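Long-range contacts in Ifi204 (Mus musculus domesticus, PDB 5YZW), which probably senses DNA in innate immunity as an interferon-inducible member of the PYHIN family, recognising it through its HIN domains: residues I136-G141 / V149-R154; T156-E161 / S188-I193. All coordinates share one frame; numbering follows the deposited sequence.

The chain first forms one β-rich half of the HIN domain, passes through helices 96-103 and 108-112, and then builds the second half, in which both contacts lie. Contact 1 closes a short hairpin loop, bringing residues 149-154 back along 136-141. Contact 2 follows in series: residues 156-161 leave that hairpin and are met by 188-193 at the end of the model, closing a longer loop of 26 residues with strands 165-169, 171-175 and 180-183. The two contacts neither nest nor cross, yet they touch. Thr156 packs on Ile136 and Val151, Cys160 lies against the Tyr138 hydroxyl, and Arg154 NH2 probably donates to Ser188 O, linking the chain just after the hairpin to the start of 188-193.

Contact 1 of 2, residues I136-G141 / V149-R154; sequences IYYGIG and VVVYGR
The Tyr138 ring meets Val151 at its edge: methyl CG2 of Val151 lies near the ring plane, 4.0 Å from Tyr138 CE2. Tyr138 CG stands anti to its own carbonyl carbon (chi1 -68°), and from there the ring extends obliquely to Val151, the diagonal neighbour, while CB stays beside that of its direct partner Val149. The other ring, that of Tyr137, is on the opposite face of the sheet and runs beside Val150, with Tyr137 CD2 3.9 Å from Val150 CG2; Arg132 adds a cation-pi contact to it.

On the Tyr138 face, packing continues at both ends. CG2 of Ile136, which sits between its own backbone N and carbonyl carbon, lies 3.5 Å from Val151 CB, tighter than usual for two carbons. Val149 CG2 is held by Ile140, whose CD1 and CG2 both approach to 3.7 Å. In the backbone, two hydrogen-bonded antiparallel pairs set the register: Ile136 and Val151 exchange bonds through N and O, as do Tyr138 and Val149, the nearly straight Tyr138 N to Val149 O bond measuring 2.8 Å. Tyr137 and Val150 form the non-hydrogen-bonded pair between them.

This is the 135-142/145-151 hairpin of an OB-type barrel. Strand 119-132 flanks it beside 135-142, and strand 180-183 runs parallel to 145-151 on its other side.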
# COMPACT_ATOMS: atom_id res chain seq x y z
N ILE A 136 8.45 -3.34 -17.75
CA ILE A 136 7.71 -2.21 -18.29
C ILE A 136 7.97 -0.98 -17.44
O ILE A 136 7.82 -1.01 -16.21
CB ILE A 136 6.22 -2.52 -18.44
CG1 ILE A 136 5.42 -1.25 -18.66
CG2 ILE A 136 5.71 -3.26 -17.23
CD1 ILE A 136 4.08 -1.54 -19.19
N TYR A 137 8.37 0.10 -18.10
CA TYR A 137 8.87 1.32 -17.46
C TYR A 137 7.85 2.43 -17.69
O TYR A 137 7.57 2.80 -18.83
CB TYR A 137 10.23 1.72 -18.04
CG TYR A 137 11.32 0.68 -17.90
CD1 TYR A 137 11.42 -0.39 -18.79
CD2 TYR A 137 12.25 0.75 -16.87
CE1 TYR A 137 12.41 -1.35 -18.66
CE2 TYR A 137 13.25 -0.21 -16.73
CZ TYR A 137 13.33 -1.25 -17.62
OH TYR A 137 14.32 -2.21 -17.49
N TYR A 138 7.29 2.94 -16.60
CA TYR A 138 6.33 4.04 -16.66
C TYR A 138 7.02 5.32 -16.18
O TYR A 138 7.40 5.42 -15.01
CB TYR A 138 5.10 3.75 -15.79
CG TYR A 138 4.21 2.63 -16.28
CD1 TYR A 138 3.29 2.86 -17.30
CD2 TYR A 138 4.25 1.37 -15.69
CE1 TYR A 138 2.46 1.85 -17.74
CE2 TYR A 138 3.41 0.36 -16.12
CZ TYR A 138 2.51 0.61 -17.15
OH TYR A 138 1.67 -0.38 -17.60
N GLY A 139 7.18 6.28 -17.08
CA GLY A 139 7.57 7.62 -16.66
C GLY A 139 6.43 8.28 -15.91
O GLY A 139 5.31 8.40 -16.45
N ILE A 140 6.67 8.69 -14.66
CA ILE A 140 5.67 9.41 -13.88
C ILE A 140 6.26 10.75 -13.46
O ILE A 140 7.48 10.94 -13.42
CB ILE A 140 5.20 8.63 -12.62
CG1 ILE A 140 6.35 8.46 -11.62
CG2 ILE A 140 4.58 7.30 -13.01
CD1 ILE A 140 5.90 7.98 -10.22
N GLY A 141 5.37 11.68 -13.12
CA GLY A 141 5.81 12.99 -12.67
C GLY A 141 4.74 13.73 -11.90
O GLY A 141 3.58 13.31 -11.83
N VAL A 149 8.56 4.24 -12.86
CA VAL A 149 8.02 3.08 -12.16
C VAL A 149 8.42 1.85 -12.96
O VAL A 149 8.10 1.75 -14.15
CB VAL A 149 6.50 3.17 -12.00
CG1 VAL A 149 5.97 1.93 -11.28
CG2 VAL A 149 6.12 4.43 -11.22
N VAL A 150 9.14 0.93 -12.33
CA VAL A 150 9.60 -0.28 -12.99
C VAL A 150 8.69 -1.42 -12.57
O VAL A 150 8.59 -1.76 -11.38
CB VAL A 150 11.07 -0.58 -12.66
CG1 VAL A 150 11.55 -1.81 -13.43
CG2 VAL A 150 11.94 0.62 -13.03
N VAL A 151 8.00 -2.00 -13.54
CA VAL A 151 7.07 -3.10 -13.30
C VAL A 151 7.59 -4.35 -13.99
O VAL A 151 7.97 -4.32 -15.17
CB VAL A 151 5.65 -2.74 -13.77
CG1 VAL A 151 4.70 -3.90 -13.53
CG2 VAL A 151 5.16 -1.51 -13.01
N TYR A 152 7.61 -5.45 -13.24
CA TYR A 152 7.95 -6.76 -13.76
C TYR A 152 6.99 -7.80 -13.19
O TYR A 152 6.54 -7.68 -12.05
CB TYR A 152 9.38 -7.14 -13.38
CG TYR A 152 9.82 -8.45 -13.95
CD1 TYR A 152 10.25 -8.54 -15.27
CD2 TYR A 152 9.81 -9.61 -13.18
CE1 TYR A 152 10.65 -9.74 -15.80
CE2 TYR A 152 10.21 -10.81 -13.71
CZ TYR A 152 10.63 -10.88 -15.02
OH TYR A 152 11.03 -12.07 -15.56
N GLY A 153 6.67 -8.82 -13.99
CA GLY A 153 5.88 -9.93 -13.48
C GLY A 153 4.38 -9.71 -13.47
O GLY A 153 3.86 -9.06 -14.38
N ARG A 154 3.69 -10.21 -12.44
CA ARG A 154 2.23 -10.25 -12.47
C ARG A 154 1.62 -8.88 -12.78
O ARG A 154 0.62 -8.79 -13.49
CB ARG A 154 1.69 -10.79 -11.14
CG ARG A 154 1.81 -9.85 -9.95
CD ARG A 154 1.24 -10.49 -8.66
NE ARG A 154 1.93 -9.94 -7.49
CZ ARG A 154 1.61 -8.77 -6.94
NH1 ARG A 154 0.61 -8.06 -7.43
NH2 ARG A 154 2.30 -8.31 -5.92

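Contact 2 of 2, residues T156-E161 / S188-I193; sequences TNVRCE and SYMQVI
Cys160, whose CB lies 3.7 Å from Val192 CG1, gives its carbonyl oxygen to Lys129 NZ, and the same ammonium group is gripped a second time by a salt bridge to Glu161 OE2. These bonds fasten the 156-161 loop to strand 119-132; no hydrogen bond joins the loop to 188-193, and the contact is van der Waals packing, mostly of apolar side chains.

Val192 CG1 is its focal point. Lying anti to its own carbonyl carbon (chi1 -43°), this methyl touches the backbone at Arg159 O (3.4 Å from Val192 CG1) and also comes within 3.9 Å of Cys160 SG. Val158 completes the patch with both branches: the Val158 and Val192 side chains pass each other in opposite directions, with Val158 CG1 4.1 Å from Val192 CG1, while Val158 CG2 meets Met190 obliquely, 4.2 Å from Met190 CG. The Arg159 side chain leads away from the strand.

The loop connects strands 145-151 and 165-169 of the OB-type barrel, and the contact lays it against the final strand. That strand, 189-192, pairs antiparallel with 165-169, whose Leu166 packs against Cys160, Met190 and Val192, while Cys160 also touches Tyr138 of strand 135-142.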
# COMPACT_ATOMS: atom_id res chain seq x y z
N THR A 156 2.55 -6.65 -14.80
CA THR A 156 2.59 -6.18 -16.18
C THR A 156 1.26 -6.36 -16.89
O THR A 156 1.07 -5.79 -17.97
CB THR A 156 3.70 -6.86 -17.00
OG1 THR A 156 3.51 -8.28 -17.04
CG2 THR A 156 5.07 -6.56 -16.42
N ASN A 157 0.33 -7.13 -16.32
CA ASN A 157 -0.98 -7.33 -16.94
C ASN A 157 -1.94 -6.17 -16.70
O ASN A 157 -3.08 -6.24 -17.18
CB ASN A 157 -1.63 -8.63 -16.43
CG ASN A 157 -0.69 -9.82 -16.44
OD1 ASN A 157 -0.67 -10.61 -15.50
ND2 ASN A 157 0.10 -9.95 -17.51
N VAL A 158 -1.53 -5.12 -16.00
CA VAL A 158 -2.44 -4.02 -15.70
C VAL A 158 -2.45 -3.09 -16.91
O VAL A 158 -1.46 -2.40 -17.19
CB VAL A 158 -2.02 -3.27 -14.43
CG1 VAL A 158 -2.88 -2.02 -14.25
CG2 VAL A 158 -2.10 -4.18 -13.20
N ARG A 159 -3.56 -3.07 -17.64
CA ARG A 159 -3.70 -2.19 -18.80
C ARG A 159 -3.49 -0.75 -18.38
O ARG A 159 -4.32 -0.17 -17.66
CB ARG A 159 -5.06 -2.37 -19.49
CG ARG A 159 -5.10 -1.88 -20.94
CD ARG A 159 -6.44 -2.15 -21.64
NE ARG A 159 -6.25 -2.35 -23.08
CZ ARG A 159 -7.15 -2.04 -24.01
NH1 ARG A 159 -8.31 -1.50 -23.67
NH2 ARG A 159 -6.89 -2.26 -25.30
N CYS A 160 -2.38 -0.16 -18.79
CA CYS A 160 -2.10 1.23 -18.46
C CYS A 160 -1.31 1.85 -19.60
O CYS A 160 -0.28 1.30 -20.01
CB CYS A 160 -1.31 1.35 -17.15
SG CYS A 160 -0.98 3.06 -16.68
N GLU A 161 -1.80 2.97 -20.10
CA GLU A 161 -1.11 3.73 -21.12
C GLU A 161 -0.94 5.17 -20.66
O GLU A 161 -1.58 5.59 -19.68
CB GLU A 161 -1.85 3.65 -22.46
CG GLU A 161 -2.20 2.22 -22.87
CD GLU A 161 -1.09 1.56 -23.69
OE1 GLU A 161 -0.37 2.28 -24.41
OE2 GLU A 161 -0.92 0.33 -23.60
N SER A 188 3.58 -5.80 -3.93
CA SER A 188 3.09 -4.60 -4.59
C SER A 188 1.69 -4.80 -5.14
O SER A 188 1.24 -5.91 -5.46
CB SER A 188 4.00 -4.16 -5.76
OG SER A 188 5.32 -3.89 -5.32
N TYR A 189 1.01 -3.67 -5.30
CA TYR A 189 -0.30 -3.64 -5.91
C TYR A 189 -0.41 -2.33 -6.67
O TYR A 189 0.14 -1.31 -6.25
CB TYR A 189 -1.44 -3.76 -4.86
CG TYR A 189 -2.81 -3.54 -5.46
CD1 TYR A 189 -3.50 -4.58 -6.07
CD2 TYR A 189 -3.41 -2.28 -5.43
CE1 TYR A 189 -4.77 -4.36 -6.66
CE2 TYR A 189 -4.66 -2.06 -5.99
CZ TYR A 189 -5.33 -3.09 -6.61
OH TYR A 189 -6.58 -2.86 -7.17
N MET A 190 -1.13 -2.36 -7.78
CA MET A 190 -1.36 -1.13 -8.51
C MET A 190 -2.66 -1.26 -9.28
O MET A 190 -3.08 -2.37 -9.63
CB MET A 190 -0.20 -0.81 -9.46
CG MET A 190 0.10 -1.91 -10.47
SD MET A 190 1.52 -1.53 -11.55
CE MET A 190 1.50 0.23 -11.49
N GLN A 191 -3.30 -0.12 -9.54
CA GLN A 191 -4.44 -0.06 -10.42
C GLN A 191 -4.53 1.34 -11.01
O GLN A 191 -4.04 2.30 -10.41
CB GLN A 191 -5.74 -0.43 -9.70
CG GLN A 191 -6.47 0.76 -9.13
CD GLN A 191 -7.47 0.38 -8.05
OE1 GLN A 191 -7.53 1.03 -7.01
NE2 GLN A 191 -8.26 -0.65 -8.32
N VAL A 192 -5.13 1.44 -12.20
CA VAL A 192 -5.37 2.74 -12.82
C VAL A 192 -6.70 3.28 -12.30
O VAL A 192 -7.61 2.52 -11.95
CB VAL A 192 -5.36 2.64 -14.36
CG1 VAL A 192 -4.21 1.77 -14.85
CG2 VAL A 192 -6.68 2.10 -14.87
N ILE A 193 -6.81 4.60 -12.24
CA ILE A 193 -8.05 5.24 -11.80
C ILE A 193 -8.82 5.84 -12.98
O ILE A 193 -10.05 5.99 -12.93
CB ILE A 193 -7.77 6.32 -10.74
CG1 ILE A 193 -6.70 5.83 -9.76
CG2 ILE A 193 -9.05 6.68 -10.00
CD1 ILE A 193 -6.04 6.94 -8.96